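Side-chain contacts in truncated hemoglobin 4 (Chlamydomonas reinhardtii, PDB 6BME), which binds a heme b whose iron is held between a histidine and a lysine, and probably binds oxygen as other truncated hemoglobins do: residues 58-61 with 62-66; 67-70 with 71-74. One frame throughout, in Å; residues are numbered along the deposited sequence.

Contact 1 (58-61 with 62-66); sequences THYH and GKDIV. With HEM (protoporphyrin IX containing Fe), chain C; SO4 (sulfate ion), chain D.
The backbone N of His61 donates to Asp64 OD2 over 2.8 Å, at an N-H...O angle of 148°. The carboxylate takes this bond on its anti lone pair, the side away from OD1. With CG of Asp64 anti to its own carbonyl carbon, the side chain folds back over the start of the helix and meets the chain that leads into it. His61 O answers by accepting Ile65 N at 3.0 Å, while Asp64 N gives the same oxygen a weak, bent bond. His61 thus occupies the N-cap position of helix 62-75, the proximal helix F of this 2-on-2 globin, and Asp64 ties the preceding loop to its first turn. The imidazole of His61 runs alongside the Asp64 side chain, pointing the same way, its plane turned 40° from the carboxylate.

Tyr60 carries the packing. Its CG stands anti to the backbone N (chi1 -165°), which sends the ring along the helix toward the heme. CD1 rests 3.7 Å from Asp64 CB, and the Ile65 side chain crosses that of Tyr60 at about a right angle, its CG1 reaching within 3.5 Å of CE2. In the ring plane, a water 2.5 Å from Tyr60 OH donates to Asp64 O, while the same hydroxyl lies 3.4 Å from heme CHB. Tyr52 of helix 39-53 meets the Tyr60 ring edge-to-face. Farther back in the loop a sulfate, probably from the crystallisation liquor, accepts bonds from Thr58 N and His59 N and is also held by Arg48.

Contact 2 (67-70 with 71-74); sequences MGHA and HLII. With HEM (protoporphyrin IX containing Fe), chain C.
His69 O receives two backbone bonds from the following turn: one from Ile73 N at 3.3 Å and a weak, bent one from Leu72 N. Ala70 O accepts Ile74 N over a shorter 2.9 Å. The helix is kinked here: the N atoms of His71 and Leu72 lack the regular bond to the residue four positions back, Leu72 N having only its weak bond to His69 O. A water fits in at this break, donating to Met67 O and lying 2.9 Å from His71 ND1.

Among the side chains, His71 has its CG between the backbone N and the carbonyl carbon (chi1 72°), which folds the imidazole back along the preceding turn. Gly68 O meets the edge of this ring, 3.4 Å from CE1, and Leu72 CG lies over one face, offset toward the rim. NE2 of His71 approaches the propionate oxygen O2D of the heme to 3.6 Å. Leu72 CD1 packs 3.7 Å from heme CMD, and the end of Ile74 turns back toward Ala70.

The metal bond is made by His69, whose NE2 sits 2.0 Å from the heme iron. Ile65 O accepts the hydrogen bond of its ND1, fixing the rotation of the ring, and Phe118 packs on it edge-to-face. With Lys45 NZ as the other axial ligand, this is the proximal histidine site of a hexacoordinate truncated hemoglobin.

Overall arrangement
Contacts 1 and 2 follow each other along the chain with their centres about 13 Å apart, both within the bacterial-like globin domain. The first brings the loop after helix 39-53 into helix 62-75; the second continues along that same helix through its kink. They meet where Tyr60 OH packs 4.1 Å from His69 CE1, and their helical parts lie on successive turns of helix 62-75. Both touch the heme, contact 1 beside the CHB bridge and contact 2 at the iron and around one propionate-bearing pyrrole. The start of the helix and the turn carrying the iron ligand therefore form one continuous proximal wall of the heme pocket.

Contact 1 (58-61 with 62-66)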
ATOM      1  N   THR A  58       4.633 -14.370  -0.763  1.00 30.64           N
ATOM      2  CA  THR A  58       4.351 -15.698  -1.296  1.00 36.94           C
ATOM      3  C   THR A  58       2.912 -16.160  -1.097  1.00 35.11           C
ATOM      4  O   THR A  58       2.418 -16.942  -1.914  1.00 36.39           O
ATOM      5  CB  THR A  58       5.301 -16.742  -0.680  1.00 39.25           C
ATOM      6  OG1 THR A  58       5.140 -16.770   0.742  1.00 41.82           O
ATOM      7  CG2 THR A  58       6.739 -16.395  -1.005  1.00 40.31           C
ATOM      8  N   HIS A  59       2.217 -15.691  -0.060  1.00 27.28           N
ATOM      9  CA  HIS A  59       0.862 -16.152   0.225  1.00 31.37           C
ATOM     10  C   HIS A  59      -0.145 -15.009   0.215  1.00 25.08           C
ATOM     11  O   HIS A  59      -1.115 -15.016   0.974  1.00 19.29           O
ATOM     12  CB  HIS A  59       0.820 -16.890   1.559  1.00 31.44           C
ATOM     13  CG  HIS A  59       1.759 -18.051   1.622  1.00 39.71           C
ATOM     14  ND1 HIS A  59       3.008 -17.966   2.202  1.00 43.74           N
ATOM     15  CD2 HIS A  59       1.643 -19.317   1.158  1.00 41.30           C
ATOM     16  CE1 HIS A  59       3.614 -19.136   2.105  1.00 43.62           C
ATOM     17  NE2 HIS A  59       2.808 -19.973   1.475  1.00 44.06           N
ATOM     18  N   TYR A  60       0.069 -14.020  -0.646  1.00 21.30           N
ATOM     19  CA  TYR A  60      -0.761 -12.826  -0.660  1.00 18.29           C
ATOM     20  C   TYR A  60      -1.181 -12.543  -2.093  1.00 18.31           C
ATOM     21  O   TYR A  60      -0.332 -12.259  -2.944  1.00 21.34           O
ATOM     22  CB  TYR A  60      -0.000 -11.640  -0.067  1.00 17.46           C
ATOM     23  CG  TYR A  60      -0.886 -10.483   0.282  1.00 14.77           C
ATOM     24  CD1 TYR A  60      -1.856 -10.603   1.267  1.00 15.54           C
ATOM     25  CD2 TYR A  60      -0.756  -9.272  -0.368  1.00 15.82           C
ATOM     26  CE1 TYR A  60      -2.655  -9.555   1.595  1.00 14.16           C
ATOM     27  CE2 TYR A  60      -1.543  -8.214  -0.042  1.00 13.20           C
ATOM     28  CZ  TYR A  60      -2.496  -8.357   0.931  1.00 16.61           C
ATOM     29  OH  TYR A  60      -3.293  -7.298   1.233  1.00 18.08           O
ATOM     30  N   HIS A  61      -2.481 -12.633  -2.363  1.00 15.13           N
ATOM     31  CA  HIS A  61      -2.995 -12.498  -3.717  1.00 15.35           C
ATOM     32  C   HIS A  61      -4.203 -11.569  -3.709  1.00 14.21           C
ATOM     33  O   HIS A  61      -4.644 -11.099  -2.656  1.00 13.94           O
ATOM     34  CB  HIS A  61      -3.349 -13.870  -4.300  1.00 23.73           C
ATOM     35  CG  HIS A  61      -2.235 -14.864  -4.203  1.00 23.22           C
ATOM     36  ND1 HIS A  61      -1.086 -14.771  -4.961  1.00 28.71           N
ATOM     37  CD2 HIS A  61      -2.086 -15.962  -3.427  1.00 25.51           C
ATOM     38  CE1 HIS A  61      -0.280 -15.775  -4.662  1.00 30.87           C
ATOM     39  NE2 HIS A  61      -0.863 -16.513  -3.734  1.00 32.59           N
ATOM     40  N   GLY A  62      -4.738 -11.300  -4.904  1.00 16.73           N
ATOM     41  CA  GLY A  62      -5.837 -10.350  -5.019  1.00 13.49           C
ATOM     42  C   GLY A  62      -7.002 -10.676  -4.104  1.00 13.17           C
ATOM     43  O   GLY A  62      -7.587  -9.787  -3.486  1.00 13.40           O
ATOM     44  N   LYS A  63      -7.335 -11.960  -3.977  1.00 14.17           N
ATOM     45  CA  LYS A  63      -8.447 -12.321  -3.104  1.00 17.12           C
ATOM     46  C   LYS A  63      -8.155 -11.959  -1.648  1.00 13.24           C
ATOM     47  O   LYS A  63      -9.064 -11.549  -0.917  1.00 15.35           O
ATOM     48  CB  LYS A  63      -8.774 -13.811  -3.261  1.00 19.55           C
ATOM     49  CG  LYS A  63      -7.628 -14.763  -2.950  1.00 22.57           C
ATOM     50  CD  LYS A  63      -7.897 -16.157  -3.528  1.00 29.55           C
ATOM     51  CE  LYS A  63      -6.789 -17.132  -3.166  1.00 34.72           C
ATOM     52  NZ  LYS A  63      -7.145 -18.532  -3.533  1.00 38.80           N
ATOM     53  N   ASP A  64      -6.895 -12.065  -1.218  1.00 14.43           N
ATOM     54  CA  ASP A  64      -6.542 -11.651   0.137  1.00 14.10           C
ATOM     55  C   ASP A  64      -6.650 -10.138   0.294  1.00 13.34           C
ATOM     56  O   ASP A  64      -7.075  -9.644   1.347  1.00 12.72           O
ATOM     57  CB  ASP A  64      -5.135 -12.143   0.486  1.00 13.36           C
ATOM     58  CG  ASP A  64      -4.974 -13.633   0.263  1.00 18.98           C
ATOM     59  OD1 ASP A  64      -5.593 -14.422   1.002  1.00 18.92           O
ATOM     60  OD2 ASP A  64      -4.243 -14.020  -0.668  1.00 19.45           O
ATOM     61  N   ILE A  65      -6.278  -9.385  -0.744  1.00 11.18           N
ATOM     62  CA  ILE A  65      -6.444  -7.935  -0.687  1.00 15.17           C
ATOM     63  C   ILE A  65      -7.917  -7.578  -0.525  1.00 12.38           C
ATOM     64  O   ILE A  65      -8.272  -6.700   0.271  1.00 11.40           O
ATOM     65  CB  ILE A  65      -5.839  -7.272  -1.935  1.00 13.12           C
ATOM     66  CG1 ILE A  65      -4.323  -7.503  -1.969  1.00 13.76           C
ATOM     67  CG2 ILE A  65      -6.176  -5.778  -1.945  1.00 13.34           C
ATOM     68  CD1 ILE A  65      -3.684  -7.199  -3.290  1.00 12.79           C
ATOM     69  N   VAL A  66      -8.799  -8.260  -1.265  1.00 10.28           N
ATOM     70  CA  VAL A  66     -10.226  -7.962  -1.144  1.00 11.71           C
ATOM     71  C   VAL A  66     -10.727  -8.310   0.252  1.00 10.01           C
ATOM     72  O   VAL A  66     -11.393  -7.501   0.908  1.00 14.13           O
ATOM     73  CB  VAL A  66     -11.039  -8.694  -2.221  1.00 13.15           C
ATOM     74  CG1 VAL A  66     -12.500  -8.340  -2.045  1.00 13.90           C
ATOM     75  CG2 VAL A  66     -10.569  -8.293  -3.612  1.00 11.64           C
TER
HETATM   76  CHA HEM C 201      -4.854  -3.785   5.905  1.00 13.75           C
HETATM   77  CHB HEM C 201      -2.077  -4.160   1.968  1.00 10.50           C
HETATM   78  CHC HEM C 201      -4.642  -0.571  -0.027  1.00  8.07           C
HETATM   79  CHD HEM C 201      -6.037   0.702   4.415  1.00 10.94           C
HETATM   80  C1A HEM C 201      -3.895  -4.265   5.042  1.00 13.77           C
HETATM   81  C2A HEM C 201      -2.984  -5.387   5.232  1.00 13.84           C
HETATM   82  C3A HEM C 201      -2.219  -5.460   4.126  1.00 13.10           C
HETATM   83  C4A HEM C 201      -2.611  -4.410   3.213  1.00  8.62           C
HETATM   84  CMA HEM C 201      -1.102  -6.472   3.799  1.00 11.28           C
HETATM   85  CAA HEM C 201      -2.908  -6.337   6.469  1.00 22.40           C
HETATM   86  CBA HEM C 201      -2.572  -5.580   7.754  1.00 34.87           C
HETATM   87  CGA HEM C 201      -2.280  -6.506   8.919  1.00 39.48           C
HETATM   88  O1A HEM C 201      -3.187  -7.295   9.332  1.00 34.09           O
HETATM   89  O2A HEM C 201      -1.131  -6.427   9.447  1.00 31.63           O
HETATM   90  C1B HEM C 201      -2.623  -3.306   1.030  1.00  9.27           C
HETATM   91  C2B HEM C 201      -2.391  -3.321  -0.400  1.00 10.14           C
HETATM   92  C3B HEM C 201      -3.120  -2.330  -0.936  1.00 10.74           C
HETATM   93  C4B HEM C 201      -3.802  -1.646   0.135  1.00 11.13           C
HETATM   94  CMB HEM C 201      -1.496  -4.328  -1.159  1.00 10.96           C
HETATM   95  CAB HEM C 201      -3.243  -1.876  -2.410  1.00 13.05           C
HETATM   96  CBB HEM C 201      -2.323  -2.120  -3.343  1.00 15.27           C
HETATM   97  C1C HEM C 201      -5.169   0.147   1.015  1.00  8.36           C
HETATM   98  C2C HEM C 201      -5.794   1.433   0.915  1.00  8.65           C
HETATM   99  C3C HEM C 201      -6.165   1.818   2.133  1.00  7.07           C
HETATM  100  C4C HEM C 201      -5.802   0.757   3.059  1.00  6.96           C
HETATM  101  CMC HEM C 201      -5.957   2.224  -0.401  1.00 13.02           C
HETATM  102  CAC HEM C 201      -6.859   3.156   2.452  1.00  9.16           C
HETATM  103  CBC HEM C 201      -6.593   3.808   3.588  1.00 16.34           C
HETATM  104  C1D HEM C 201      -5.910  -0.440   5.188  1.00 12.66           C
HETATM  105  C2D HEM C 201      -6.391  -0.618   6.543  1.00  8.10           C
HETATM  106  C3D HEM C 201      -6.058  -1.844   6.946  1.00 10.24           C
HETATM  107  C4D HEM C 201      -5.358  -2.497   5.866  1.00 11.18           C
HETATM  108  CMD HEM C 201      -7.132   0.457   7.356  1.00  9.11           C
HETATM  109  CAD HEM C 201      -6.319  -2.503   8.331  1.00 14.46           C
HETATM  110  CBD HEM C 201      -7.753  -3.005   8.419  1.00 22.24           C
HETATM  111  CGD HEM C 201      -7.947  -3.575   9.805  1.00 23.50           C
HETATM  112  O1D HEM C 201      -7.011  -4.239  10.320  1.00 22.50           O
HETATM  113  O2D HEM C 201      -9.040  -3.379  10.382  1.00 27.71           O
HETATM  114  NA  HEM C 201      -3.622  -3.698   3.819  1.00 10.63           N
HETATM  115  NB  HEM C 201      -3.497  -2.270   1.325  1.00  8.14           N
HETATM  116  NC  HEM C 201      -5.201  -0.237   2.332  1.00  9.76           N
HETATM  117  ND  HEM C 201      -5.290  -1.618   4.798  1.00  7.35           N
HETATM  118 FE   HEM C 201      -4.390  -1.936   3.069  1.00  7.94          FE
HETATM  119  S   SO4 D 202       3.869 -13.385   2.689  1.00 26.82           S
HETATM  120  O1  SO4 D 202       5.064 -13.548   1.881  1.00 24.63           O
HETATM  121  O2  SO4 D 202       3.883 -14.364   3.783  1.00 30.21           O
HETATM  122  O3  SO4 D 202       2.678 -13.648   1.875  1.00 25.17           O
HETATM  123  O4  SO4 D 202       3.842 -12.024   3.230  1.00 27.62           O
HETATM  124  O   HOH W   1      -5.271  -7.592   2.749  1.00 17.65           O

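Contact 2 (67-70 with 71-74)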
ATOM      1  N   MET A  67     -10.397  -9.510   0.739  1.00 10.75           N
ATOM      2  CA  MET A  67     -10.898  -9.918   2.049  1.00 15.45           C
ATOM      3  C   MET A  67     -10.380  -9.005   3.155  1.00 11.97           C
ATOM      4  O   MET A  67     -11.066  -8.795   4.160  1.00 14.42           O
ATOM      5  CB  MET A  67     -10.522 -11.373   2.335  1.00 12.51           C
ATOM      6  CG  MET A  67     -11.305 -12.387   1.494  1.00 15.39           C
ATOM      7  SD  MET A  67     -10.953 -14.124   1.834  1.00 24.22           S
ATOM      8  CE  MET A  67      -9.228 -14.183   1.415  1.00 14.65           C
ATOM      9  N   GLY A  68      -9.177  -8.455   2.993  1.00 11.19           N
ATOM     10  CA  GLY A  68      -8.638  -7.551   4.003  1.00 13.58           C
ATOM     11  C   GLY A  68      -9.223  -6.146   3.987  1.00 12.17           C
ATOM     12  O   GLY A  68      -9.156  -5.446   5.007  1.00 10.71           O
ATOM     13  N   HIS A  69      -9.794  -5.716   2.857  1.00  8.42           N
ATOM     14  CA  HIS A  69     -10.263  -4.340   2.703  1.00 10.12           C
ATOM     15  C   HIS A  69     -11.752  -4.210   2.430  1.00  7.80           C
ATOM     16  O   HIS A  69     -12.252  -3.077   2.406  1.00  7.61           O
ATOM     17  CB  HIS A  69      -9.490  -3.633   1.573  1.00  7.53           C
ATOM     18  CG  HIS A  69      -8.019  -3.549   1.835  1.00  8.44           C
ATOM     19  ND1 HIS A  69      -7.162  -4.594   1.578  1.00  9.85           N
ATOM     20  CD2 HIS A  69      -7.260  -2.560   2.367  1.00  9.61           C
ATOM     21  CE1 HIS A  69      -5.935  -4.254   1.934  1.00  9.07           C
ATOM     22  NE2 HIS A  69      -5.970  -3.025   2.417  1.00 11.06           N
ATOM     23  N   ALA A  70     -12.469  -5.322   2.245  1.00  8.97           N
ATOM     24  CA  ALA A  70     -13.870  -5.251   1.827  1.00 13.24           C
ATOM     25  C   ALA A  70     -14.709  -4.466   2.824  1.00  9.24           C
ATOM     26  O   ALA A  70     -15.576  -3.677   2.428  1.00  9.87           O
ATOM     27  CB  ALA A  70     -14.434  -6.656   1.638  1.00 13.71           C
ATOM     28  N   HIS A  71     -14.436  -4.624   4.121  1.00  8.51           N
ATOM     29  CA  HIS A  71     -15.215  -3.898   5.119  1.00  9.85           C
ATOM     30  C   HIS A  71     -15.038  -2.386   5.000  1.00  9.19           C
ATOM     31  O   HIS A  71     -15.976  -1.635   5.296  1.00 10.00           O
ATOM     32  CB  HIS A  71     -14.862  -4.384   6.527  1.00  9.65           C
ATOM     33  CG  HIS A  71     -13.509  -3.950   7.007  1.00 12.53           C
ATOM     34  ND1 HIS A  71     -12.337  -4.495   6.527  1.00 13.46           N
ATOM     35  CD2 HIS A  71     -13.146  -3.036   7.939  1.00 13.57           C
ATOM     36  CE1 HIS A  71     -11.309  -3.929   7.137  1.00 14.55           C
ATOM     37  NE2 HIS A  71     -11.773  -3.045   8.005  1.00 16.27           N
ATOM     38  N   LEU A  72     -13.861  -1.916   4.562  1.00  7.51           N
ATOM     39  CA  LEU A  72     -13.655  -0.478   4.392  1.00  8.18           C
ATOM     40  C   LEU A  72     -14.442   0.055   3.203  1.00  7.11           C
ATOM     41  O   LEU A  72     -14.979   1.170   3.250  1.00  7.44           O
ATOM     42  CB  LEU A  72     -12.168  -0.167   4.203  1.00  7.78           C
ATOM     43  CG  LEU A  72     -11.259  -0.667   5.333  1.00 11.34           C
ATOM     44  CD1 LEU A  72      -9.793  -0.581   4.939  1.00 11.78           C
ATOM     45  CD2 LEU A  72     -11.515   0.105   6.613  1.00 15.19           C
ATOM     46  N   ILE A  73     -14.501  -0.724   2.123  1.00  9.16           N
ATOM     47  CA  ILE A  73     -15.243  -0.329   0.931  1.00  9.01           C
ATOM     48  C   ILE A  73     -16.742  -0.365   1.198  1.00 12.23           C
ATOM     49  O   ILE A  73     -17.495   0.481   0.705  1.00  8.37           O
ATOM     50  CB  ILE A  73     -14.859  -1.243  -0.253  1.00  9.37           C
ATOM     51  CG1 ILE A  73     -13.378  -1.076  -0.608  1.00  9.73           C
ATOM     52  CG2 ILE A  73     -15.725  -0.956  -1.492  1.00  8.19           C
ATOM     53  CD1 ILE A  73     -12.857  -2.154  -1.559  1.00 10.19           C
ATOM     54  N   ILE A  74     -17.198  -1.354   1.959  1.00  7.92           N
ATOM     55  CA  ILE A  74     -18.632  -1.552   2.165  1.00  8.45           C
ATOM     56  C   ILE A  74     -19.173  -0.680   3.291  1.00  9.89           C
ATOM     57  O   ILE A  74     -20.279  -0.149   3.192  1.00 13.74           O
ATOM     58  CB  ILE A  74     -18.913  -3.043   2.426  1.00  8.99           C
ATOM     59  CG1 ILE A  74     -18.647  -3.846   1.157  1.00  9.24           C
ATOM     60  CG2 ILE A  74     -20.341  -3.235   2.927  1.00  9.66           C
ATOM     61  CD1 ILE A  74     -18.519  -5.355   1.395  1.00 10.73           C
TER
HETATM   62  CHA HEM C 201      -4.854  -3.785   5.905  1.00 13.75           C
HETATM   63  CHB HEM C 201      -2.077  -4.160   1.968  1.00 10.50           C
HETATM   64  CHC HEM C 201      -4.642  -0.571  -0.027  1.00  8.07           C
HETATM   65  CHD HEM C 201      -6.037   0.702   4.415  1.00 10.94           C
HETATM   66  C1A HEM C 201      -3.895  -4.265   5.042  1.00 13.77           C
HETATM   67  C2A HEM C 201      -2.984  -5.387   5.232  1.00 13.84           C
HETATM   68  C3A HEM C 201      -2.219  -5.460   4.126  1.00 13.10           C
HETATM   69  C4A HEM C 201      -2.611  -4.410   3.213  1.00  8.62           C
HETATM   70  CMA HEM C 201      -1.102  -6.472   3.799  1.00 11.28           C
HETATM   71  CAA HEM C 201      -2.908  -6.337   6.469  1.00 22.40           C
HETATM   72  CBA HEM C 201      -2.572  -5.580   7.754  1.00 34.87           C
HETATM   73  CGA HEM C 201      -2.280  -6.506   8.919  1.00 39.48           C
HETATM   74  O1A HEM C 201      -3.187  -7.295   9.332  1.00 34.09           O
HETATM   75  O2A HEM C 201      -1.131  -6.427   9.447  1.00 31.63           O
HETATM   76  C1B HEM C 201      -2.623  -3.306   1.030  1.00  9.27           C
HETATM   77  C2B HEM C 201      -2.391  -3.321  -0.400  1.00 10.14           C
HETATM   78  C3B HEM C 201      -3.120  -2.330  -0.936  1.00 10.74           C
HETATM   79  C4B HEM C 201      -3.802  -1.646   0.135  1.00 11.13           C
HETATM   80  CMB HEM C 201      -1.496  -4.328  -1.159  1.00 10.96           C
HETATM   81  CAB HEM C 201      -3.243  -1.876  -2.410  1.00 13.05           C
HETATM   82  CBB HEM C 201      -2.323  -2.120  -3.343  1.00 15.27           C
HETATM   83  C1C HEM C 201      -5.169   0.147   1.015  1.00  8.36           C
HETATM   84  C2C HEM C 201      -5.794   1.433   0.915  1.00  8.65           C
HETATM   85  C3C HEM C 201      -6.165   1.818   2.133  1.00  7.07           C
HETATM   86  C4C HEM C 201      -5.802   0.757   3.059  1.00  6.96           C
HETATM   87  CMC HEM C 201      -5.957   2.224  -0.401  1.00 13.02           C
HETATM   88  CAC HEM C 201      -6.859   3.156   2.452  1.00  9.16           C
HETATM   89  CBC HEM C 201      -6.593   3.808   3.588  1.00 16.34           C
HETATM   90  C1D HEM C 201      -5.910  -0.440   5.188  1.00 12.66           C
HETATM   91  C2D HEM C 201      -6.391  -0.618   6.543  1.00  8.10           C
HETATM   92  C3D HEM C 201      -6.058  -1.844   6.946  1.00 10.24           C
HETATM   93  C4D HEM C 201      -5.358  -2.497   5.866  1.00 11.18           C
HETATM   94  CMD HEM C 201      -7.132   0.457   7.356  1.00  9.11           C
HETATM   95  CAD HEM C 201      -6.319  -2.503   8.331  1.00 14.46           C
HETATM   96  CBD HEM C 201      -7.753  -3.005   8.419  1.00 22.24           C
HETATM   97  CGD HEM C 201      -7.947  -3.575   9.805  1.00 23.50           C
HETATM   98  O1D HEM C 201      -7.011  -4.239  10.320  1.00 22.50           O
HETATM   99  O2D HEM C 201      -9.040  -3.379  10.382  1.00 27.71           O
HETATM  100  NA  HEM C 201      -3.622  -3.698   3.819  1.00 10.63           N
HETATM  101  NB  HEM C 201      -3.497  -2.270   1.325  1.00  8.14           N
HETATM  102  NC  HEM C 201      -5.201  -0.237   2.332  1.00  9.76           N
HETATM  103  ND  HEM C 201      -5.290  -1.618   4.798  1.00  7.35           N
HETATM  104 FE   HEM C 201      -4.390  -1.936   3.069  1.00  7.94          FE
HETATM  105  O   HOH W   2     -12.889  -7.038   5.213  1.00 11.64           O